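Local coordinates for protein MAU2 chromatid cohesion factor homolog (Saccharomyces cerevisiae, PDB 4XDN) that forms a complex with SCC2 that is required for the cohesin complex to associate with chromosomes, and so takes part in sister chromatid cohesion, at residues Y33-E38 / I67-L72. Residues are numbered along the deposited sequence; the frame is centred on the assembly and turned at random.
Sequences YHLAQE and IQMFQL
Tyr33 OH hydrogen-bonds to OE2 of Glu90 on helix 81-98, whose OE1 takes NE2 of Gln37, and the Tyr33 ring packs against Phe70. The contact is part of an antiparallel helix hairpin near the N-terminus of a superhelical, TPR-like array. The N-to-C directions of 33-38 and 67-72 differ by 158°, and their axes come within 8.3 Å. Ala36 sits opposite Met69, with CA atoms 5.3 Å apart. Its small side chain is consistent with this close spacing. Ala36 CB lies over the centre of the Phe70 ring, 3.6 Å from the centroid and 12° off the normal, a CH-pi contact. Phe70 CG is anti to its own carbonyl carbon (chi1 -80°), which swings the ring across to helix 29-45. The edge of the Phe70 ring meets Tyr33, with Phe70 CE1 4.1 Å from Tyr33 CE1. Were Phe70 replaced by an alanine, a gap would probably open under Ala36 CB and the Tyr33 ring would lose the edge it packs against. Ala36 O also bonds to Ser66 OG, a polar link between the two helices. The chain of another protein, probably SCC2, packs on Tyr33 and Leu35. Met69 CB touches Ala36 CB at 3.7 Å. The Met69 chain then bends at chi2 and chi3, and CE of Met69 ends by Leu35 CD1, closer than usual van der Waals contact, so the exact spacing is doubtful.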
ATOM      1  N   TYR A  33     -15.701  37.637  12.578  1.00 34.06           N
ATOM      2  CA  TYR A  33     -14.994  36.407  12.907  1.00 31.76           C
ATOM      3  C   TYR A  33     -15.939  35.210  12.900  1.00 31.04           C
ATOM      4  O   TYR A  33     -15.616  34.163  12.341  1.00 30.98           O
ATOM      5  CB  TYR A  33     -14.312  36.536  14.272  1.00 30.11           C
ATOM      6  CG  TYR A  33     -13.645  35.269  14.750  1.00 29.59           C
ATOM      7  CD1 TYR A  33     -12.570  34.721  14.058  1.00 32.49           C
ATOM      8  CD2 TYR A  33     -14.081  34.623  15.900  1.00 29.55           C
ATOM      9  CE1 TYR A  33     -11.953  33.559  14.493  1.00 32.10           C
ATOM     10  CE2 TYR A  33     -13.471  33.461  16.345  1.00 32.54           C
ATOM     11  CZ  TYR A  33     -12.407  32.935  15.638  1.00 33.71           C
ATOM     12  OH  TYR A  33     -11.799  31.782  16.078  1.00 36.12           O
ATOM     13  N   HIS A  34     -17.106  35.372  13.517  1.00 29.01           N
ATOM     14  CA  HIS A  34     -18.084  34.291  13.590  1.00 32.32           C
ATOM     15  C   HIS A  34     -18.706  33.994  12.229  1.00 31.90           C
ATOM     16  O   HIS A  34     -19.085  32.857  11.957  1.00 34.35           O
ATOM     17  CB  HIS A  34     -19.179  34.625  14.607  1.00 33.67           C
ATOM     18  CG  HIS A  34     -18.693  34.671  16.020  1.00 37.59           C
ATOM     19  ND1 HIS A  34     -17.476  34.136  16.408  1.00 38.27           N
ATOM     20  CD2 HIS A  34     -19.239  35.192  17.144  1.00 38.34           C
ATOM     21  CE1 HIS A  34     -17.299  34.327  17.699  1.00 40.03           C
ATOM     22  NE2 HIS A  34     -18.365  34.956  18.175  1.00 39.99           N
ATOM     23  N   LEU A  35     -18.811  35.011  11.379  1.00 29.52           N
ATOM     24  CA  LEU A  35     -19.306  34.809  10.023  1.00 29.33           C
ATOM     25  C   LEU A  35     -18.328  33.968   9.214  1.00 29.66           C
ATOM     26  O   LEU A  35     -18.732  33.064   8.481  1.00 30.34           O
ATOM     27  CB  LEU A  35     -19.548  36.148   9.323  1.00 28.82           C
ATOM     28  CG  LEU A  35     -20.860  36.860   9.653  1.00 29.48           C
ATOM     29  CD1 LEU A  35     -20.839  38.276   9.109  1.00 28.77           C
ATOM     30  CD2 LEU A  35     -22.049  36.091   9.096  1.00 31.23           C
ATOM     31  N   ALA A  36     -17.042  34.279   9.347  1.00 30.22           N
ATOM     32  CA  ALA A  36     -15.993  33.503   8.696  1.00 29.73           C
ATOM     33  C   ALA A  36     -16.079  32.045   9.129  1.00 28.36           C
ATOM     34  O   ALA A  36     -15.879  31.136   8.325  1.00 29.82           O
ATOM     35  CB  ALA A  36     -14.622  34.075   9.026  1.00 30.28           C
ATOM     36  N   GLN A  37     -16.379  31.833  10.406  1.00 27.13           N
ATOM     37  CA  GLN A  37     -16.532  30.487  10.941  1.00 29.50           C
ATOM     38  C   GLN A  37     -17.819  29.836  10.442  1.00 32.18           C
ATOM     39  O   GLN A  37     -17.827  28.647  10.114  1.00 34.62           O
ATOM     40  CB  GLN A  37     -16.518  30.515  12.471  1.00 28.61           C
ATOM     41  CG  GLN A  37     -15.157  30.845  13.072  1.00 30.57           C
ATOM     42  CD  GLN A  37     -15.127  30.684  14.580  1.00 34.06           C
ATOM     43  OE1 GLN A  37     -16.094  31.007  15.270  1.00 37.28           O
ATOM     44  NE2 GLN A  37     -14.015  30.179  15.100  1.00 36.44           N
ATOM     45  N   GLU A  38     -18.902  30.610  10.380  1.00 30.32           N
ATOM     46  CA  GLU A  38     -20.191  30.071   9.953  1.00 29.80           C
ATOM     47  C   GLU A  38     -20.134  29.612   8.501  1.00 29.57           C
ATOM     48  O   GLU A  38     -20.597  28.520   8.174  1.00 26.48           O
ATOM     49  CB  GLU A  38     -21.311  31.106  10.130  1.00 31.98           C
ATOM     50  CG  GLU A  38     -22.656  30.649   9.567  1.00 34.00           C
ATOM     51  CD  GLU A  38     -23.817  31.551   9.953  1.00 36.04           C
ATOM     52  OE1 GLU A  38     -23.583  32.732  10.287  1.00 33.94           O
ATOM     53  OE2 GLU A  38     -24.971  31.073   9.920  1.00 38.44           O
ATOM     54  N   ILE A  67     -12.765  32.769   3.745  1.00 30.78           N
ATOM     55  CA  ILE A  67     -11.397  33.241   3.601  1.00 30.73           C
ATOM     56  C   ILE A  67     -11.354  34.764   3.513  1.00 32.82           C
ATOM     57  O   ILE A  67     -10.518  35.403   4.151  1.00 34.24           O
ATOM     58  CB  ILE A  67     -10.725  32.627   2.355  1.00 30.78           C
ATOM     59  CG1 ILE A  67     -10.544  31.122   2.554  1.00 28.98           C
ATOM     60  CG2 ILE A  67      -9.366  33.270   2.087  1.00 31.05           C
ATOM     61  CD1 ILE A  67     -10.251  30.360   1.275  1.00 29.26           C
ATOM     62  N   GLN A  68     -12.257  35.339   2.726  1.00 34.75           N
ATOM     63  CA  GLN A  68     -12.274  36.782   2.523  1.00 37.29           C
ATOM     64  C   GLN A  68     -12.616  37.512   3.818  1.00 32.55           C
ATOM     65  O   GLN A  68     -12.103  38.600   4.077  1.00 33.41           O
ATOM     66  CB  GLN A  68     -13.270  37.157   1.424  1.00 43.67           C
ATOM     67  CG  GLN A  68     -12.967  36.508   0.069  1.00 50.95           C
ATOM     68  CD  GLN A  68     -12.593  37.493  -1.030  1.00 58.46           C
ATOM     69  OE1 GLN A  68     -12.600  38.708  -0.837  1.00 62.26           O
ATOM     70  NE2 GLN A  68     -12.269  36.960  -2.202  1.00 60.16           N
ATOM     71  N   MET A  69     -13.477  36.908   4.631  1.00 30.17           N
ATOM     72  CA  MET A  69     -13.838  37.486   5.920  1.00 32.23           C
ATOM     73  C   MET A  69     -12.649  37.431   6.879  1.00 33.07           C
ATOM     74  O   MET A  69     -12.411  38.372   7.642  1.00 30.31           O
ATOM     75  CB  MET A  69     -15.047  36.759   6.515  1.00 32.87           C
ATOM     76  CG  MET A  69     -16.342  36.951   5.714  1.00 33.08           C
ATOM     77  SD  MET A  69     -17.083  38.580   5.880  1.00 41.31           S
ATOM     78  CE  MET A  69     -18.182  38.307   7.263  1.00 83.47           C
ATOM     79  N   PHE A  70     -11.897  36.333   6.833  1.00 31.67           N
ATOM     80  CA  PHE A  70     -10.666  36.223   7.610  1.00 32.49           C
ATOM     81  C   PHE A  70      -9.655  37.280   7.174  1.00 32.88           C
ATOM     82  O   PHE A  70      -9.034  37.942   8.008  1.00 32.65           O
ATOM     83  CB  PHE A  70     -10.042  34.832   7.463  1.00 30.21           C
ATOM     84  CG  PHE A  70     -10.679  33.772   8.324  1.00 28.68           C
ATOM     85  CD1 PHE A  70     -10.931  34.000   9.668  1.00 27.78           C
ATOM     86  CD2 PHE A  70     -11.013  32.538   7.784  1.00 28.00           C
ATOM     87  CE1 PHE A  70     -11.510  33.021  10.456  1.00 25.15           C
ATOM     88  CE2 PHE A  70     -11.595  31.555   8.566  1.00 26.87           C
ATOM     89  CZ  PHE A  70     -11.845  31.797   9.903  1.00 26.59           C
ATOM     90  N   GLN A  71      -9.484  37.421   5.863  1.00 31.78           N
ATOM     91  CA  GLN A  71      -8.559  38.403   5.309  1.00 33.71           C
ATOM     92  C   GLN A  71      -8.974  39.806   5.723  1.00 37.08           C
ATOM     93  O   GLN A  71      -8.136  40.683   5.941  1.00 35.01           O
ATOM     94  CB  GLN A  71      -8.501  38.288   3.786  1.00 33.05           C
ATOM     95  CG  GLN A  71      -7.773  37.050   3.308  1.00 35.32           C
ATOM     96  CD  GLN A  71      -7.773  36.896   1.799  1.00 36.28           C
ATOM     97  OE1 GLN A  71      -8.737  37.252   1.122  1.00 38.38           O
ATOM     98  NE2 GLN A  71      -6.683  36.360   1.264  1.00 36.01           N
ATOM     99  N   LEU A  72     -10.282  40.001   5.833  1.00 37.95           N
ATOM    100  CA  LEU A  72     -10.845  41.271   6.258  1.00 39.74           C
ATOM    101  C   LEU A  72     -10.324  41.647   7.642  1.00 36.76           C
ATOM    102  O   LEU A  72      -9.963  42.797   7.886  1.00 36.26           O
ATOM    103  CB  LEU A  72     -12.372  41.184   6.265  1.00 43.58           C
ATOM    104  CG  LEU A  72     -13.204  42.400   5.857  1.00 51.25           C
ATOM    105  CD1 LEU A  72     -12.770  42.986   4.520  1.00 54.37           C
ATOM    106  CD2 LEU A  72     -14.660  41.974   5.797  1.00 51.80           C
TER